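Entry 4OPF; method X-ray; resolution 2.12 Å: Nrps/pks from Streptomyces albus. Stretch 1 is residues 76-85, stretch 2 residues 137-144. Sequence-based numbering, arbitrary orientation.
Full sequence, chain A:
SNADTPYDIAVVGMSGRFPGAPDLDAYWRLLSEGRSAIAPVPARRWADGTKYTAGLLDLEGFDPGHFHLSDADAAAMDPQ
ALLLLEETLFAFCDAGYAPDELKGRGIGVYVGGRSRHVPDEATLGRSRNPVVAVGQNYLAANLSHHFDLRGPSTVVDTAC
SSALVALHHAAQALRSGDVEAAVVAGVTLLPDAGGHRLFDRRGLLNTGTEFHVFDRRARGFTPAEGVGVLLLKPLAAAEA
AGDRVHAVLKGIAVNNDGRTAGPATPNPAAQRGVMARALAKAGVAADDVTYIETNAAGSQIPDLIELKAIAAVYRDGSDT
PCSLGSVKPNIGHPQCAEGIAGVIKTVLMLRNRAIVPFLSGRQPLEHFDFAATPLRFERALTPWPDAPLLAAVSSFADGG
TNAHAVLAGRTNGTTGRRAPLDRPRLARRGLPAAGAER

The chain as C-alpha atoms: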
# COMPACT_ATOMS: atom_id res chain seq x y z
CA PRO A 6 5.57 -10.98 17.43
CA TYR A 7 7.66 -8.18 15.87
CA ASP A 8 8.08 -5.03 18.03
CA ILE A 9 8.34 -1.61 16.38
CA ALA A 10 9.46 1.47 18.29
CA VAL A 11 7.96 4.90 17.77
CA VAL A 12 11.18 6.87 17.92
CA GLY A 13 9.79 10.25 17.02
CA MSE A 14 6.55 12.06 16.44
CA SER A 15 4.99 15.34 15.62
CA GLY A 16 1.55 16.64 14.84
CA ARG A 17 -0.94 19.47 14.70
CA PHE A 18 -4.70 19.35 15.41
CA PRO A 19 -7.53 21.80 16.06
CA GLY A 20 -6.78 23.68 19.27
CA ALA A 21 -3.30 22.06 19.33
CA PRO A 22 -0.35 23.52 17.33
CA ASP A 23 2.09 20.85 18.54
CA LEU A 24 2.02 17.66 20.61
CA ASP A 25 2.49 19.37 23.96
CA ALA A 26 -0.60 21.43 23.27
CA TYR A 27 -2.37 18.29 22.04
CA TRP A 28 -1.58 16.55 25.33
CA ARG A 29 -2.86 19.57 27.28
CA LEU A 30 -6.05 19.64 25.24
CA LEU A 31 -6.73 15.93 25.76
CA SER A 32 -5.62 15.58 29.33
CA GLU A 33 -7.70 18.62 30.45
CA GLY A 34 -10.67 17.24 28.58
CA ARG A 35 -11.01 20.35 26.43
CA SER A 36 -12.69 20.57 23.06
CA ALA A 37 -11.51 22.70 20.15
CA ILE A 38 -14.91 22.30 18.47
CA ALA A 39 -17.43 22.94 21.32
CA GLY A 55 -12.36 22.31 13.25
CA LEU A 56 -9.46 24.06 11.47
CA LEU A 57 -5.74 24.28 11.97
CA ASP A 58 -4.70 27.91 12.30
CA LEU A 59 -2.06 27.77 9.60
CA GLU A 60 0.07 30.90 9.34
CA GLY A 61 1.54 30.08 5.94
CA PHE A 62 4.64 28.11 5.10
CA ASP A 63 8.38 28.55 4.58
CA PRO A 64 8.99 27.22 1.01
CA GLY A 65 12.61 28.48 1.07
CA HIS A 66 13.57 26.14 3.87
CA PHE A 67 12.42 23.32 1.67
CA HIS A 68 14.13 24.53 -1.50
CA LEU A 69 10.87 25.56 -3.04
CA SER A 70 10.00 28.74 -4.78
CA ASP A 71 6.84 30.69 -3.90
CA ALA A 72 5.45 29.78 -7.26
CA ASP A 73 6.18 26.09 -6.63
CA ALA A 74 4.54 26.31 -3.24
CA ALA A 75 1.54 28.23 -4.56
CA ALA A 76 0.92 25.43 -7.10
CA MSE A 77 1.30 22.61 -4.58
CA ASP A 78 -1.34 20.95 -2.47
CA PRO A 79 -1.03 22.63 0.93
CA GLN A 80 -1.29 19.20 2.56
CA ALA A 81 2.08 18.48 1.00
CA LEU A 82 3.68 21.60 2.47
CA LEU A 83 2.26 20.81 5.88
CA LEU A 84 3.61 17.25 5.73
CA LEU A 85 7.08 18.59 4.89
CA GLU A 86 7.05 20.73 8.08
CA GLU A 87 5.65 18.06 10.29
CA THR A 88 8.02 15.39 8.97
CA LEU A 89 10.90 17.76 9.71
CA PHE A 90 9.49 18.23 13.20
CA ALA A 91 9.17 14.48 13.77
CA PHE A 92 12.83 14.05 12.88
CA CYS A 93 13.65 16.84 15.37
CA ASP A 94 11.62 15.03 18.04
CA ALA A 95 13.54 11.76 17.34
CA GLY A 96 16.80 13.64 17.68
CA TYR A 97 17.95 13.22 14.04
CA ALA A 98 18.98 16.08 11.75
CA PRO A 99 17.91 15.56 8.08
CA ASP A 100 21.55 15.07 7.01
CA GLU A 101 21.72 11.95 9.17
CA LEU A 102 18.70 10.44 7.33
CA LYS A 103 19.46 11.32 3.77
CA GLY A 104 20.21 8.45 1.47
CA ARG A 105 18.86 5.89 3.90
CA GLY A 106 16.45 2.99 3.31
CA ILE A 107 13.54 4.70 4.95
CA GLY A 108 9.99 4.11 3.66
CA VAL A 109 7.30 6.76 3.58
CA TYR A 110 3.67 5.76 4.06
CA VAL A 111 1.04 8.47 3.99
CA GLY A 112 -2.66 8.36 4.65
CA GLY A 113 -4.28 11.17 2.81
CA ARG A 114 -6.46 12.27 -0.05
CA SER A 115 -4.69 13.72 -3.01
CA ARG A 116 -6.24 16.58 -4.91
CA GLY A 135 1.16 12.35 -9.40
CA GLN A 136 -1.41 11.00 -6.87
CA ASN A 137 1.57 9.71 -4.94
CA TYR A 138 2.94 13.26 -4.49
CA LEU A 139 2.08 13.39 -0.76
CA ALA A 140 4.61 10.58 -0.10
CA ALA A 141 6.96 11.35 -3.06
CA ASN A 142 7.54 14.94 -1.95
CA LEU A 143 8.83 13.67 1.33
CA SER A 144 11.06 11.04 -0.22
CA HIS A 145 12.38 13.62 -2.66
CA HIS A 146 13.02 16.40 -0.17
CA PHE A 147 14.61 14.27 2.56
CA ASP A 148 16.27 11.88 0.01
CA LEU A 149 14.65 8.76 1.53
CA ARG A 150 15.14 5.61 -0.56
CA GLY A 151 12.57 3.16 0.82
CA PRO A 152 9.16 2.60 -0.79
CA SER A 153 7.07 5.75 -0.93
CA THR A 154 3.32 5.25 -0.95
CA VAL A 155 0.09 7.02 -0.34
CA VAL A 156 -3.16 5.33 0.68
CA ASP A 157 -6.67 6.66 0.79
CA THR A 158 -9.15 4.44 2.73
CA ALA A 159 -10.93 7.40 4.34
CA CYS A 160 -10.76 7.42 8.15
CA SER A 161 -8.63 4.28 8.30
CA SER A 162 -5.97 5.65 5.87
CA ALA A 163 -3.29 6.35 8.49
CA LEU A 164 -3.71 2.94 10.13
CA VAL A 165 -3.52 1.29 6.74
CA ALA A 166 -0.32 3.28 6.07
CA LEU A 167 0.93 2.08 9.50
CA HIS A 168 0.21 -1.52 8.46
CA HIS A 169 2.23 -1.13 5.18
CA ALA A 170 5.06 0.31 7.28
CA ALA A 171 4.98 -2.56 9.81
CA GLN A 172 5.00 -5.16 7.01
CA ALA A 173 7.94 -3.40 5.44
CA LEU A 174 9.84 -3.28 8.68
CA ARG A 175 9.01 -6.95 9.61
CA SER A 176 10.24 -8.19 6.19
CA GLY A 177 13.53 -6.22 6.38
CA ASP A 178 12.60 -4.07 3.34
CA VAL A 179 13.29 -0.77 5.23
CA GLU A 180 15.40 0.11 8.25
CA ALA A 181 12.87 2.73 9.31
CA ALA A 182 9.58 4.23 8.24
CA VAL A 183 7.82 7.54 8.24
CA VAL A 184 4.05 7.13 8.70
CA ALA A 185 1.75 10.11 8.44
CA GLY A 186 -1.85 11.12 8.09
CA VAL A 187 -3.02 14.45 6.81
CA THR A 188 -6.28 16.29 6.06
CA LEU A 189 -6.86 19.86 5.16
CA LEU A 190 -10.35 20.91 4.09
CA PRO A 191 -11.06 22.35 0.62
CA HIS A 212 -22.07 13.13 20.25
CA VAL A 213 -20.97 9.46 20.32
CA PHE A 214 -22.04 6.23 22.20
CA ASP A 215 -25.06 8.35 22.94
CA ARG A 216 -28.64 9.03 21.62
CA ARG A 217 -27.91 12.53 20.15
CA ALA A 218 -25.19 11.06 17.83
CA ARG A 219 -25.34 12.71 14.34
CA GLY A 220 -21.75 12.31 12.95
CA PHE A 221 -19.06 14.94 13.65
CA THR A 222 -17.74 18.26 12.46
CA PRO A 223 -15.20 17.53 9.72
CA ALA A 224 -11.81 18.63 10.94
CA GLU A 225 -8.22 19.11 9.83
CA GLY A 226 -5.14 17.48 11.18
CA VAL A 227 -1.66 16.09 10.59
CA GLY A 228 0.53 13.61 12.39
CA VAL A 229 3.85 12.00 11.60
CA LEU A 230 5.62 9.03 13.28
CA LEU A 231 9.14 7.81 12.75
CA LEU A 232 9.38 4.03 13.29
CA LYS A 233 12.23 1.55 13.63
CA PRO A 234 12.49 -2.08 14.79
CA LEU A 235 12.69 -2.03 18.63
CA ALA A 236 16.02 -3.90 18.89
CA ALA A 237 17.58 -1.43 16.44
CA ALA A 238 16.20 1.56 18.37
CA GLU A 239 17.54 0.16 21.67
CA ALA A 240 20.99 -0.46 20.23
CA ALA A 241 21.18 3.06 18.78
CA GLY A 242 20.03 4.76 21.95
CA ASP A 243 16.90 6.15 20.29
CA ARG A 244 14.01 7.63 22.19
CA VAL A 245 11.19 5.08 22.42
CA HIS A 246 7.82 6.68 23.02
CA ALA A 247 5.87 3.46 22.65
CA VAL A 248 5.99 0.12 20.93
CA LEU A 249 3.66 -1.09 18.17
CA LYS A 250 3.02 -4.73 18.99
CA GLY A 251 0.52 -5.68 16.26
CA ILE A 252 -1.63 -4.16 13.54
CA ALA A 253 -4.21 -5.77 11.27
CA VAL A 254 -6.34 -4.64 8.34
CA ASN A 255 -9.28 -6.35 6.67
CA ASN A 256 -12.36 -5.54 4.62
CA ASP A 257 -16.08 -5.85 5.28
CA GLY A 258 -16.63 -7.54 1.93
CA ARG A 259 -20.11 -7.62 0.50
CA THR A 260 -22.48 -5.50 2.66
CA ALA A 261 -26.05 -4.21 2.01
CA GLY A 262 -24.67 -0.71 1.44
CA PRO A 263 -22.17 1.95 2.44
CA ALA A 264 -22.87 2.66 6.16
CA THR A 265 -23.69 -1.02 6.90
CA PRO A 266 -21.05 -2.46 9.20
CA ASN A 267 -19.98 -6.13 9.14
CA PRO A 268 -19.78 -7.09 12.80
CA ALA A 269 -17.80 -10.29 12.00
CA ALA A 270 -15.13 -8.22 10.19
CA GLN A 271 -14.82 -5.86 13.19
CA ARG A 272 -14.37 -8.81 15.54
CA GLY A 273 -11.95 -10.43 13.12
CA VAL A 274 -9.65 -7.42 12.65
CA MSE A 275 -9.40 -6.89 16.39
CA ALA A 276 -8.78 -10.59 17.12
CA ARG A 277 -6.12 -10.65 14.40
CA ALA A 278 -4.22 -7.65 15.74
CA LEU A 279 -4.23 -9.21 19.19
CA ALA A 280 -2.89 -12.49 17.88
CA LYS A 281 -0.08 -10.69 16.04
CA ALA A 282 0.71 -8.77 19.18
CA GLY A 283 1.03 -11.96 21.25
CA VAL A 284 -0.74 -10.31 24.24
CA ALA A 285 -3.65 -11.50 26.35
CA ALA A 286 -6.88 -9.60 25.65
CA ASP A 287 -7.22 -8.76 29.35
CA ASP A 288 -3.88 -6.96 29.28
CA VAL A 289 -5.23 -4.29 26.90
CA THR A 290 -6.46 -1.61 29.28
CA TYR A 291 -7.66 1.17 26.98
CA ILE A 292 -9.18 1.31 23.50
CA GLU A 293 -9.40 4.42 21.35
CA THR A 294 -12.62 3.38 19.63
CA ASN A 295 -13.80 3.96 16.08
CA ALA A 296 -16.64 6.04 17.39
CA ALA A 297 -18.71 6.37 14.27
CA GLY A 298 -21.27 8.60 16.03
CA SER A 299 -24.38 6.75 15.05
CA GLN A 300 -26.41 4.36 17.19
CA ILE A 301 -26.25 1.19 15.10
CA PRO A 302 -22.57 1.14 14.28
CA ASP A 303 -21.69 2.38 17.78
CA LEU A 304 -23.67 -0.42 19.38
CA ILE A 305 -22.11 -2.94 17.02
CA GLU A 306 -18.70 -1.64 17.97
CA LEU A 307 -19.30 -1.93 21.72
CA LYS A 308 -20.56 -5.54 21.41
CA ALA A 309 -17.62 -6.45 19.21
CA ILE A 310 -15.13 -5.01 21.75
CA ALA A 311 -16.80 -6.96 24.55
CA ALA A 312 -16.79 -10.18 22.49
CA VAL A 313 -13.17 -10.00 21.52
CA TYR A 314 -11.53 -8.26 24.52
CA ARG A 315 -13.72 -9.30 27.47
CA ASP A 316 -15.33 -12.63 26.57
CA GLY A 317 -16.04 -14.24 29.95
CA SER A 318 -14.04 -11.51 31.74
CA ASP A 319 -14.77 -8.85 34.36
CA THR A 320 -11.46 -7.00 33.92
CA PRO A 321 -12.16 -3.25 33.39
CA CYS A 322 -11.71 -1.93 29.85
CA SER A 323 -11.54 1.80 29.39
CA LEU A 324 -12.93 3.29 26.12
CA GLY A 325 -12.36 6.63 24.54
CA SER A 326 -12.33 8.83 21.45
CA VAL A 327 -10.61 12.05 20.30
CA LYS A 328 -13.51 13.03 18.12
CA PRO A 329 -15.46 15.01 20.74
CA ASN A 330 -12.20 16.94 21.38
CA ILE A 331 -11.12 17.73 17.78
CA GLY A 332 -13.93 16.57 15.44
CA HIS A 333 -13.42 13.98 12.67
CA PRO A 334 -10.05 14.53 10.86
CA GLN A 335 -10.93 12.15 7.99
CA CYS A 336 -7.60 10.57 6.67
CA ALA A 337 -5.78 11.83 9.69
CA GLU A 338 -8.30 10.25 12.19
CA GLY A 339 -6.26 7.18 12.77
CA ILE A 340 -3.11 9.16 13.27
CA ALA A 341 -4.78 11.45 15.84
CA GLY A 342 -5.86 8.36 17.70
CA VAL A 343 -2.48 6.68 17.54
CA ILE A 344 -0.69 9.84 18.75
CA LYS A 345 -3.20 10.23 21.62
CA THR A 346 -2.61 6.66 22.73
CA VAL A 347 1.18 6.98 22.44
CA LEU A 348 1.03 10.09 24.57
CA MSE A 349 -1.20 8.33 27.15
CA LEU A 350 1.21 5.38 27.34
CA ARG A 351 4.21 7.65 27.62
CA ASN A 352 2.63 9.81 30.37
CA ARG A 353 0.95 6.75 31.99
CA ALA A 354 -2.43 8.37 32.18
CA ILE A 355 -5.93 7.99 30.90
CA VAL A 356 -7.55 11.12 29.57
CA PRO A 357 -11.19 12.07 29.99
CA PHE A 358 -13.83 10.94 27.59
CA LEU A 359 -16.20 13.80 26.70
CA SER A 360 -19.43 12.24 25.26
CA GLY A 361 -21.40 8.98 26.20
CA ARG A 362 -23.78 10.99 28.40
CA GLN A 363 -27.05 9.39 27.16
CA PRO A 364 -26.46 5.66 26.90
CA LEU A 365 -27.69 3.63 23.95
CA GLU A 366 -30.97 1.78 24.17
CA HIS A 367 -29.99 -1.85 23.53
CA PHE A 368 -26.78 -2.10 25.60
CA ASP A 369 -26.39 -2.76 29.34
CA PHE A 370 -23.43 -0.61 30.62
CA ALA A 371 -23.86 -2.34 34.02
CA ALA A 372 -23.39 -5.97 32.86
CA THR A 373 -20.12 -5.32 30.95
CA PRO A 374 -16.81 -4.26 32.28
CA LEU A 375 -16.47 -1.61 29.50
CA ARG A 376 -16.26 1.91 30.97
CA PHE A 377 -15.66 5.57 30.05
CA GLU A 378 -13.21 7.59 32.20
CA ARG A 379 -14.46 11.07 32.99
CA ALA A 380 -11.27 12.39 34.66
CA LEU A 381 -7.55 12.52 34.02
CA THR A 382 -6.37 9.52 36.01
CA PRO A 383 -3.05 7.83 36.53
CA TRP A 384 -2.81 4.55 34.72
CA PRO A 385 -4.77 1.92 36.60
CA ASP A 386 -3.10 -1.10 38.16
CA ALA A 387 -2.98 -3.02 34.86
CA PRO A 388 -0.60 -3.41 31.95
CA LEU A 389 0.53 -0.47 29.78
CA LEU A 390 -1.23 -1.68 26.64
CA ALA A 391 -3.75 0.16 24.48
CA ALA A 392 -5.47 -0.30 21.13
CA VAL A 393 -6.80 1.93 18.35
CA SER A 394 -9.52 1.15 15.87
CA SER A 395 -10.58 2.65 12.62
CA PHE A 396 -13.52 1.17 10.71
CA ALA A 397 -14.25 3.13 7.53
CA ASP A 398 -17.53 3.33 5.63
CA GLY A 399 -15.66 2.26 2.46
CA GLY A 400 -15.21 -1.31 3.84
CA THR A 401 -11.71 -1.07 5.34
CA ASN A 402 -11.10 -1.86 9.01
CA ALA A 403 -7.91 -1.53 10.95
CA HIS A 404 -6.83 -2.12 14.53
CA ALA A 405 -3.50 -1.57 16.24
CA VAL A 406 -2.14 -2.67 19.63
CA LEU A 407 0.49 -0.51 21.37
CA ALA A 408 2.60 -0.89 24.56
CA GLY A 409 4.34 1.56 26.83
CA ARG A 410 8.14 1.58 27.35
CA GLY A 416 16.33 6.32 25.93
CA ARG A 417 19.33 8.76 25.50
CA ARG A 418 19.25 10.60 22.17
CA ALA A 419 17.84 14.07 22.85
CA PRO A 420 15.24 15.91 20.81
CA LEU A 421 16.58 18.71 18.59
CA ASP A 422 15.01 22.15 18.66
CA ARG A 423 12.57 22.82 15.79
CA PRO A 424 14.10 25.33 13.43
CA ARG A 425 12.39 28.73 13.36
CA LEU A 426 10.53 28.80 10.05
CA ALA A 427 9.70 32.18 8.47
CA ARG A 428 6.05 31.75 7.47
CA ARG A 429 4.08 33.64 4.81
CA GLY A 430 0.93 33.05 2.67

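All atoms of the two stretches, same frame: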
# COMPACT_ATOMS: atom_id res chain seq x y z
N ALA A 76 1.55 26.46 -6.26
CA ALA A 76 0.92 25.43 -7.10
C ALA A 76 0.83 24.05 -6.42
O ALA A 76 0.29 23.13 -6.99
CB ALA A 76 1.70 25.29 -8.39
N MSE A 77 1.37 23.88 -5.22
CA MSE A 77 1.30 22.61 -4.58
C MSE A 77 0.06 22.50 -3.70
O MSE A 77 -0.44 23.48 -3.15
CB MSE A 77 2.49 22.38 -3.67
CG MSE A 77 3.63 21.92 -4.60
SE MSE A 77 5.29 22.26 -3.61
CE MSE A 77 5.11 20.81 -2.30
N ASP A 78 -0.36 21.26 -3.50
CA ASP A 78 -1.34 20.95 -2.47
C ASP A 78 -0.79 21.40 -1.10
O ASP A 78 0.28 20.94 -0.67
CB ASP A 78 -1.64 19.45 -2.53
CG ASP A 78 -2.64 18.97 -1.48
OD1 ASP A 78 -3.15 19.77 -0.66
OD2 ASP A 78 -2.88 17.74 -1.48
N PRO A 79 -1.54 22.23 -0.38
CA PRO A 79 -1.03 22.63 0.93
C PRO A 79 -0.85 21.51 1.93
O PRO A 79 -0.06 21.67 2.87
CB PRO A 79 -2.05 23.67 1.45
CG PRO A 79 -3.17 23.70 0.45
CD PRO A 79 -2.66 23.09 -0.84
N GLN A 80 -1.54 20.38 1.73
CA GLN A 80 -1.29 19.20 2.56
C GLN A 80 0.15 18.74 2.41
O GLN A 80 0.73 18.24 3.36
CB GLN A 80 -2.26 18.07 2.19
CG GLN A 80 -3.74 18.41 2.37
CD GLN A 80 -4.66 17.25 2.01
OE1 GLN A 80 -5.45 16.83 2.83
NE2 GLN A 80 -4.57 16.73 0.76
N ALA A 81 0.73 18.92 1.21
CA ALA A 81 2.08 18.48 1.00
C ALA A 81 3.06 19.38 1.77
O ALA A 81 4.02 18.89 2.38
CB ALA A 81 2.40 18.44 -0.49
N LEU A 82 2.82 20.67 1.75
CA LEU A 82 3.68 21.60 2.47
C LEU A 82 3.61 21.37 3.97
O LEU A 82 4.61 21.42 4.65
CB LEU A 82 3.28 23.02 2.18
CG LEU A 82 3.36 23.38 0.69
CD1 LEU A 82 2.78 24.75 0.39
CD2 LEU A 82 4.81 23.40 0.31
N LEU A 83 2.41 21.10 4.49
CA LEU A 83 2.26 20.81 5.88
C LEU A 83 2.97 19.53 6.29
O LEU A 83 3.55 19.47 7.36
CB LEU A 83 0.78 20.67 6.18
CG LEU A 83 0.32 20.46 7.60
CD1 LEU A 83 0.83 21.54 8.49
CD2 LEU A 83 -1.21 20.40 7.66
N LEU A 84 2.89 18.49 5.47
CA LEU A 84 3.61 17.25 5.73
C LEU A 84 5.12 17.45 5.76
O LEU A 84 5.82 16.80 6.53
CB LEU A 84 3.31 16.21 4.67
CG LEU A 84 2.07 15.41 4.91
CD1 LEU A 84 1.91 14.50 3.70
CD2 LEU A 84 2.16 14.55 6.19
N LEU A 85 5.64 18.30 4.87
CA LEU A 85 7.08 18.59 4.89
C LEU A 85 7.53 19.18 6.26
O LEU A 85 8.52 18.73 6.84
CB LEU A 85 7.46 19.58 3.77
CG LEU A 85 7.52 18.94 2.38
CD1 LEU A 85 7.57 20.01 1.31
CD2 LEU A 85 8.77 18.08 2.27
N ASN A 137 0.69 10.22 -5.97
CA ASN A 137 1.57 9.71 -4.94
C ASN A 137 2.35 10.85 -4.35
O ASN A 137 3.19 10.58 -3.48
CB ASN A 137 2.52 8.65 -5.55
CG ASN A 137 2.96 7.61 -4.55
OD1 ASN A 137 2.12 6.93 -3.89
ND2 ASN A 137 4.31 7.42 -4.45
N TYR A 138 2.08 12.11 -4.81
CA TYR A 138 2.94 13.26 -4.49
C TYR A 138 3.05 13.48 -2.97
O TYR A 138 4.07 13.92 -2.51
CB TYR A 138 2.48 14.56 -5.20
CG TYR A 138 1.11 15.03 -4.72
CD1 TYR A 138 0.97 15.79 -3.56
CD2 TYR A 138 -0.04 14.71 -5.41
CE1 TYR A 138 -0.27 16.22 -3.13
CE2 TYR A 138 -1.29 15.11 -4.96
CZ TYR A 138 -1.40 15.85 -3.81
OH TYR A 138 -2.65 16.27 -3.37
N LEU A 139 2.01 13.15 -2.18
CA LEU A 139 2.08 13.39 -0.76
C LEU A 139 3.27 12.63 -0.14
O LEU A 139 3.94 13.19 0.75
CB LEU A 139 0.77 13.01 -0.02
CG LEU A 139 -0.42 13.93 -0.30
CD1 LEU A 139 -1.61 13.34 0.40
CD2 LEU A 139 -0.20 15.33 0.24
N ALA A 140 3.47 11.37 -0.56
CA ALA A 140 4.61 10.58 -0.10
C ALA A 140 5.89 10.98 -0.88
O ALA A 140 6.97 11.17 -0.30
CB ALA A 140 4.32 9.10 -0.25
N ALA A 141 5.78 11.12 -2.18
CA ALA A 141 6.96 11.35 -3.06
C ALA A 141 7.65 12.67 -2.74
O ALA A 141 8.87 12.73 -2.82
CB ALA A 141 6.61 11.34 -4.56
N ASN A 142 6.90 13.71 -2.37
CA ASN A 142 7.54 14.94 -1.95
C ASN A 142 8.44 14.75 -0.78
O ASN A 142 9.46 15.36 -0.71
CB ASN A 142 6.54 15.98 -1.54
CG ASN A 142 5.97 16.69 -2.71
OD1 ASN A 142 6.70 17.09 -3.59
ND2 ASN A 142 4.66 16.86 -2.73
N LEU A 143 8.05 13.88 0.15
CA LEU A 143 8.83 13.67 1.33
C LEU A 143 10.09 12.91 0.98
O LEU A 143 11.19 13.24 1.43
CB LEU A 143 8.05 12.94 2.42
CG LEU A 143 6.76 13.59 2.89
CD1 LEU A 143 6.07 12.79 3.96
CD2 LEU A 143 7.04 14.96 3.43
N SER A 144 9.93 11.86 0.19
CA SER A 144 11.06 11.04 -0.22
C SER A 144 12.03 11.90 -1.01
O SER A 144 13.24 11.73 -0.86
CB SER A 144 10.60 9.88 -1.08
OG SER A 144 9.76 9.01 -0.32
O HOH W 1 4.30 15.99 0.77

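This is a small helix-to-helix contact, apolar along most of its length and fastened at its N-terminal end by one very short hydrogen bond. Helix 79-85 and helix 138-144 run in roughly the same direction, 39° apart, with their axes 9.4 Å apart at closest approach. Together the two stretches bury 436 Å².

The polar anchor is Asp-78. It sits at the N-cap of the first helix, and its CA-to-CB bond points toward the second stretch. Tyr-138 OH donates to Asp-78 OD2 at 2.4 Å. The other carboxylate oxygen caps the helix: Gln-80 N donates to Asp-78 OD1 at 2.9 Å. Gln-80 NE2 also donates to Asp-78 OD2, at 3.0 Å. A carboxylate suits this buried place because its two oxygens can accept all three bonds. The tyrosine, with chi1 in p, has the length to reach it from the start of its own helix.

Ala-81 lies where the backbones come near, its CA 5.4 Å from the CA of Leu-139. Ala-81 CB is 3.6 Å from Asn-142 ND2 and 4.3 Å from Tyr-138 CD1, at the edge of the ring. The small methyl group fits this close spacing. Leu-139 leaves its backbone sideways, but its end comes nearer to the first helix. Leu-139 CD2 lies 3.8 Å from Ala-81 N, 3.9 Å from Gln-80 CB and 4.1 Å from Leu-84 CD1.

One turn further on, leucines fill the space. Leu-143 CD2 packs 3.8 Å from Leu-85 CD2 and 4.1 Å from Leu-84 CB. Leu-84, Leu-85, Leu-139 and Leu-143 all have chi1 in m and chi2 in t. All four are buried, as suits branched apolar side chains.

Asn-142 is a polar residue beside the apolar groups of Ala-81 and Met-77. Its CA-to-CB bond points toward the first helix, and 53 Å² of the residue is covered. Asn-142 ND2 lies 3.0 Å from Tyr-138 O, but the angle is too poor for a hydrogen bond. The selenomethionine Met-77 starts sideways and brings its CE to 4.0 Å from Asn-142 ND2.

One water links the two backbones. It donates to Leu-139 O at 2.8 Å and, weakly, to Ala-81 O at 3.3 Å, measured from the water O. Pro-79, with its CA-to-CB bond pointing away, and Leu-83, out of reach, make no contact with the second stretch. Ala-140 also points away, so the contact uses one side of each helix.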